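Local coordinates for protein glutamate--tRNA ligase (Elizabethkingia anophelis, PDB 6B1Z) that probably attaches glutamate to its cognate tRNA in an ATP-dependent reaction, as a class I aminoacyl-tRNA synthetase with an anticodon-binding domain, at residues P89-Q92 and S93-R96; F285-P288 and A289-N292. All coordinates share one frame; numbering follows the deposited sequence.

Contact 1 (P89-Q92 and S93-R96); sequences PYRQ and SERR
The turn that leads into helix 96-106 of the catalytic domain is held together by R91 on E94 and by R95 on P89. R95 is the N-cap residue of that helix. Two backbone bonds shape the turn. E94 N donates to R91 O at 3.0 Å, and R95 N donates to Q92 O at 3.1 Å. The R91 and E94 side chains run side by side in the same direction. R91 NH1 reaches E94 OE2 at 3.1 Å in a salt bridge with an N-H...O angle of 159°. OE2 lies in the guanidinium plane, at its edge, and is met on its syn side. The two flat groups stand 90° apart, so one bond joins them and not a two-pronged pair. R91 NE has its own salt bridge to E63. E94 also packs against proline: P89 CB lies 3.6 Å from E94 CB. P89 follows a cis peptide bond. R95 runs past the CD end of this ring at a slant. Its chain bends at chi3 (66°), which brings NH1 back to P89 O at 2.7 Å. That oxygen is tilted out of the guanidinium plane. NH1 also donates to Y87 O, and R95 NE forms a salt bridge with D217 of helix 210-220. Q92 NE2 bonds to D217 and N214 there. The buried R95 guanidinium therefore has both carbonyl and carboxylate partners. D217 probably offsets its positive charge, while the carbonyls of Y87 and P89 help fix its rotation.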
ATOM      1  N   PRO A  89     -25.281   6.675  -9.441  1.00 20.83           N
ATOM      2  CA  PRO A  89     -24.284   6.987  -8.407  1.00 19.73           C
ATOM      3  C   PRO A  89     -23.199   5.935  -8.251  1.00 17.63           C
ATOM      4  O   PRO A  89     -23.454   4.735  -8.341  1.00 18.99           O
ATOM      5  CB  PRO A  89     -25.116   7.060  -7.118  1.00 23.16           C
ATOM      6  CG  PRO A  89     -26.540   7.238  -7.571  1.00 22.57           C
ATOM      7  CD  PRO A  89     -26.618   6.459  -8.857  1.00 20.90           C
ATOM      8  N   TYR A  90     -21.982   6.401  -7.990  1.00 16.77           N
ATOM      9  CA  TYR A  90     -20.872   5.496  -7.726  1.00 15.99           C
ATOM     10  C   TYR A  90     -20.660   5.261  -6.237  1.00 17.49           C
ATOM     11  O   TYR A  90     -19.633   4.694  -5.856  1.00 19.79           O
ATOM     12  CB  TYR A  90     -19.586   6.018  -8.395  1.00 17.48           C
ATOM     13  CG  TYR A  90     -19.691   5.923  -9.901  1.00 16.19           C
ATOM     14  CD1 TYR A  90     -19.410   4.731 -10.555  1.00 17.07           C
ATOM     15  CD2 TYR A  90     -20.124   7.021 -10.663  1.00 19.61           C
ATOM     16  CE1 TYR A  90     -19.545   4.622 -11.935  1.00 17.86           C
ATOM     17  CE2 TYR A  90     -20.263   6.922 -12.045  1.00 18.85           C
ATOM     18  CZ  TYR A  90     -19.959   5.727 -12.671  1.00 17.64           C
ATOM     19  OH  TYR A  90     -20.097   5.609 -14.031  1.00 18.10           O
ATOM     20  N   ARG A  91     -21.607   5.671  -5.394  1.00 17.15           N
ATOM     21  CA  ARG A  91     -21.666   5.237  -3.997  1.00 17.04           C
ATOM     22  C   ARG A  91     -22.867   4.325  -3.824  1.00 17.74           C
ATOM     23  O   ARG A  91     -23.984   4.682  -4.212  1.00 18.21           O
ATOM     24  CB  ARG A  91     -21.790   6.412  -3.031  1.00 19.27           C
ATOM     25  CG  ARG A  91     -20.689   7.424  -3.107  1.00 19.43           C
ATOM     26  CD  ARG A  91     -20.910   8.468  -2.037  1.00 22.50           C
ATOM     27  NE  ARG A  91     -19.861   9.487  -2.040  1.00 24.76           N
ATOM     28  CZ  ARG A  91     -20.088  10.786  -2.171  1.00 21.68           C
ATOM     29  NH1 ARG A  91     -21.335  11.241  -2.286  1.00 29.00           N
ATOM     30  NH2 ARG A  91     -19.073  11.656  -2.155  1.00 22.88           N
ATOM     31  N   GLN A  92     -22.640   3.151  -3.233  1.00 17.63           N
ATOM     32  CA  GLN A  92     -23.725   2.178  -3.121  1.00 16.50           C
ATOM     33  C   GLN A  92     -24.835   2.660  -2.192  1.00 16.95           C
ATOM     34  O   GLN A  92     -26.008   2.292  -2.389  1.00 18.83           O
ATOM     35  CB  GLN A  92     -23.149   0.837  -2.666  1.00 18.93           C
ATOM     36  CG  GLN A  92     -22.279   0.202  -3.757  1.00 17.73           C
ATOM     37  CD  GLN A  92     -21.884  -1.224  -3.453  1.00 18.69           C
ATOM     38  OE1 GLN A  92     -21.417  -1.533  -2.359  1.00 21.48           O
ATOM     39  NE2 GLN A  92     -22.043  -2.093  -4.435  1.00 17.83           N
ATOM     40  N   SER A  93     -24.512   3.504  -1.201  1.00 17.42           N
ATOM     41  CA  SER A  93     -25.548   4.048  -0.319  1.00 21.49           C
ATOM     42  C   SER A  93     -26.586   4.870  -1.076  1.00 19.52           C
ATOM     43  O   SER A  93     -27.676   5.116  -0.548  1.00 23.69           O
ATOM     44  CB  SER A  93     -24.930   4.908   0.787  1.00 23.29           C
ATOM     45  OG  SER A  93     -24.288   6.067   0.270  1.00 25.26           O
ATOM     46  N   GLU A  94     -26.277   5.282  -2.304  1.00 19.23           N
ATOM     47  CA  GLU A  94     -27.136   6.152  -3.086  1.00 19.30           C
ATOM     48  C   GLU A  94     -27.899   5.402  -4.169  1.00 19.48           C
ATOM     49  O   GLU A  94     -28.536   6.040  -5.019  1.00 20.15           O
ATOM     50  CB  GLU A  94     -26.288   7.273  -3.690  1.00 19.97           C
ATOM     51  CG  GLU A  94     -25.695   8.166  -2.605  1.00 22.45           C
ATOM     52  CD  GLU A  94     -24.685   9.160  -3.138  1.00 35.61           C
ATOM     53  OE1 GLU A  94     -24.485   9.185  -4.366  1.00 36.93           O
ATOM     54  OE2 GLU A  94     -24.092   9.907  -2.326  1.00 29.54           O
ATOM     55  N   ARG A  95     -27.908   4.067  -4.121  1.00 18.76           N
ATOM     56  CA  ARG A  95     -28.466   3.247  -5.191  1.00 18.17           C
ATOM     57  C   ARG A  95     -29.653   2.404  -4.735  1.00 17.80           C
ATOM     58  O   ARG A  95     -29.944   1.368  -5.344  1.00 19.46           O
ATOM     59  CB  ARG A  95     -27.378   2.357  -5.793  1.00 16.94           C
ATOM     60  CG  ARG A  95     -26.219   3.170  -6.427  1.00 17.73           C
ATOM     61  CD  ARG A  95     -25.074   2.288  -6.897  1.00 16.82           C
ATOM     62  NE  ARG A  95     -25.419   1.402  -8.011  1.00 17.22           N
ATOM     63  CZ  ARG A  95     -25.398   1.748  -9.294  1.00 18.51           C
ATOM     64  NH1 ARG A  95     -25.126   3.006  -9.665  1.00 19.50           N
ATOM     65  NH2 ARG A  95     -25.706   0.839 -10.207  1.00 20.24           N
ATOM     66  N   ARG A  96     -30.368   2.851  -3.697  1.00 20.84           N
ATOM     67  CA  ARG A  96     -31.395   1.997  -3.094  1.00 20.01           C
ATOM     68  C   ARG A  96     -32.514   1.652  -4.077  1.00 22.93           C
ATOM     69  O   ARG A  96     -33.017   0.522  -4.063  1.00 23.49           O
ATOM     70  CB  ARG A  96     -31.967   2.654  -1.836  1.00 24.36           C
ATOM     71  CG  ARG A  96     -33.354   2.124  -1.476  1.00 43.58           C
ATOM     72  CD  ARG A  96     -33.918   2.736  -0.204  1.00 60.84           C
ATOM     73  NE  ARG A  96     -33.242   2.248   0.995  1.00 67.89           N
ATOM     74  CZ  ARG A  96     -33.424   1.038   1.521  1.00 63.13           C
ATOM     75  NH1 ARG A  96     -34.256   0.171   0.953  1.00 56.90           N
ATOM     76  NH2 ARG A  96     -32.771   0.695   2.618  1.00 59.35           N
TER

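Contact 2 (F285-P288 and A289-N292); sequences FTDP and ATGN
D287 and T290 meet inside the connection of a β-hairpin, between the short antiparallel strands 285-286 and 293-294. From CB outward, D287 turns over the loop that follows it. CB lies 3.8 Å from both T290 OG1 and N292 O. CG is anti to the backbone N (chi1 179°), which brings the carboxylate close to A289 and T290. OD1 comes no nearer than 3.8 Å to A289 N. OD2 does most of the touching. D287 OD2 lies 3.3 Å from T290 CG2. It also packs on A289 CB and takes a weak hydrogen bond from T290 N. The D287 backbone closes the loop at two points. Its N-H donates to N292 O, with 2.9 Å between D287 N and N292 O. Its carbonyl oxygen accepts from G291 N at 2.7 Å, nearly in line with the C=O bond, and more weakly from T290 N. G291 has a positive phi of 71°, which suits a residue without a side chain, and the chain turns back there toward the second strand. Beside it, the T286 methyl CG2 rests near G291 O, while T286 OG1 bonds to T293 OG1. T290 adds an ST turn. Its OG1 stands between the backbone N and the carbonyl carbon (chi1 72°) and accepts from N292 N at 3.2 Å.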
ATOM      1  N   PHE A 285      -2.644   7.740   8.530  1.00 21.20           N
ATOM      2  CA  PHE A 285      -4.000   7.473   9.011  1.00 26.26           C
ATOM      3  C   PHE A 285      -4.058   7.619  10.523  1.00 31.18           C
ATOM      4  O   PHE A 285      -3.339   6.921  11.245  1.00 25.34           O
ATOM      5  CB  PHE A 285      -4.474   6.078   8.614  1.00 23.47           C
ATOM      6  CG  PHE A 285      -5.850   5.759   9.121  1.00 28.04           C
ATOM      7  CD1 PHE A 285      -6.965   6.360   8.558  1.00 36.52           C
ATOM      8  CD2 PHE A 285      -6.025   4.881  10.181  1.00 29.91           C
ATOM      9  CE1 PHE A 285      -8.243   6.079   9.035  1.00 35.72           C
ATOM     10  CE2 PHE A 285      -7.300   4.590  10.664  1.00 37.50           C
ATOM     11  CZ  PHE A 285      -8.407   5.191  10.089  1.00 36.93           C
ATOM     12  N   THR A 286      -4.954   8.480  11.001  1.00 30.01           N
ATOM     13  CA  THR A 286      -5.187   8.668  12.430  1.00 36.11           C
ATOM     14  C   THR A 286      -6.403   7.846  12.842  1.00 38.92           C
ATOM     15  O   THR A 286      -7.508   8.072  12.337  1.00 38.23           O
ATOM     16  CB  THR A 286      -5.398  10.145  12.753  1.00 38.23           C
ATOM     17  OG1 THR A 286      -4.246  10.895  12.332  1.00 34.74           O
ATOM     18  CG2 THR A 286      -5.619  10.337  14.250  1.00 42.38           C
ATOM     19  N   ASP A 287      -6.195   6.883  13.728  1.00 37.59           N
ATOM     20  CA  ASP A 287      -7.286   6.034  14.191  1.00 42.30           C
ATOM     21  C   ASP A 287      -8.224   6.839  15.082  1.00 47.78           C
ATOM     22  O   ASP A 287      -7.790   7.353  16.124  1.00 40.11           O
ATOM     23  CB  ASP A 287      -6.737   4.825  14.941  1.00 47.21           C
ATOM     24  CG  ASP A 287      -7.833   3.917  15.468  1.00 60.54           C
ATOM     25  OD1 ASP A 287      -8.796   3.641  14.721  1.00 59.82           O
ATOM     26  OD2 ASP A 287      -7.727   3.473  16.629  1.00 66.88           O
ATOM     27  N   PRO A 288      -9.501   6.980  14.719  1.00 49.07           N
ATOM     28  CA  PRO A 288     -10.399   7.835  15.512  1.00 54.68           C
ATOM     29  C   PRO A 288     -10.627   7.342  16.929  1.00 54.96           C
ATOM     30  O   PRO A 288     -10.932   8.157  17.807  1.00 56.78           O
ATOM     31  CB  PRO A 288     -11.699   7.828  14.695  1.00 56.34           C
ATOM     32  CG  PRO A 288     -11.636   6.563  13.895  1.00 54.84           C
ATOM     33  CD  PRO A 288     -10.185   6.366  13.569  1.00 42.04           C
ATOM     34  N   ALA A 289     -10.474   6.041  17.186  1.00 55.22           N
ATOM     35  CA  ALA A 289     -10.719   5.509  18.524  1.00 62.58           C
ATOM     36  C   ALA A 289      -9.604   5.869  19.498  1.00 65.42           C
ATOM     37  O   ALA A 289      -9.873   6.168  20.667  1.00 75.21           O
ATOM     38  CB  ALA A 289     -10.893   3.993  18.463  1.00 65.94           C
ATOM     39  N   THR A 290      -8.351   5.852  19.043  1.00 48.89           N
ATOM     40  CA  THR A 290      -7.208   6.077  19.916  1.00 52.25           C
ATOM     41  C   THR A 290      -6.511   7.407  19.680  1.00 47.69           C
ATOM     42  O   THR A 290      -5.702   7.820  20.519  1.00 54.18           O
ATOM     43  CB  THR A 290      -6.178   4.947  19.752  1.00 62.22           C
ATOM     44  OG1 THR A 290      -5.522   5.079  18.484  1.00 62.23           O
ATOM     45  CG2 THR A 290      -6.862   3.588  19.817  1.00 64.64           C
ATOM     46  N   GLY A 291      -6.787   8.081  18.564  1.00 43.34           N
ATOM     47  CA  GLY A 291      -6.088   9.299  18.225  1.00 39.86           C
ATOM     48  C   GLY A 291      -4.647   9.111  17.802  1.00 43.20           C
ATOM     49  O   GLY A 291      -3.940  10.106  17.617  1.00 49.03           O
ATOM     50  N   ASN A 292      -4.189   7.873  17.650  1.00 49.11           N
ATOM     51  CA  ASN A 292      -2.816   7.598  17.253  1.00 48.30           C
ATOM     52  C   ASN A 292      -2.712   7.523  15.735  1.00 35.59           C
ATOM     53  O   ASN A 292      -3.596   6.978  15.064  1.00 37.62           O
ATOM     54  CB  ASN A 292      -2.328   6.292  17.884  1.00 51.57           C
ATOM     55  CG  ASN A 292      -2.150   6.408  19.391  1.00 59.04           C
ATOM     56  OD1 ASN A 292      -1.774   7.464  19.903  1.00 57.43           O
ATOM     57  ND2 ASN A 292      -2.416   5.320  20.105  1.00 56.82           N
TER

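Overall arrangement
Both contacts are tight local turns within the catalytic domain of the class I synthetase family, but they hold different elements. Contact 1 leads into a helix and is partly buried. Contact 2 joins two strands and lies at the surface. Their centres are about 28 Å apart and their nearest atoms about 16 Å apart, so they do not touch. The chemistry follows the setting. In 89-96 charged and amide side chains tie the turn to its surroundings, including helix 210-220. In 285-292 main-chain bonds dominate, helped by short side chains, and the bonds made to T293 and S294 join it to the partner strand 293-294.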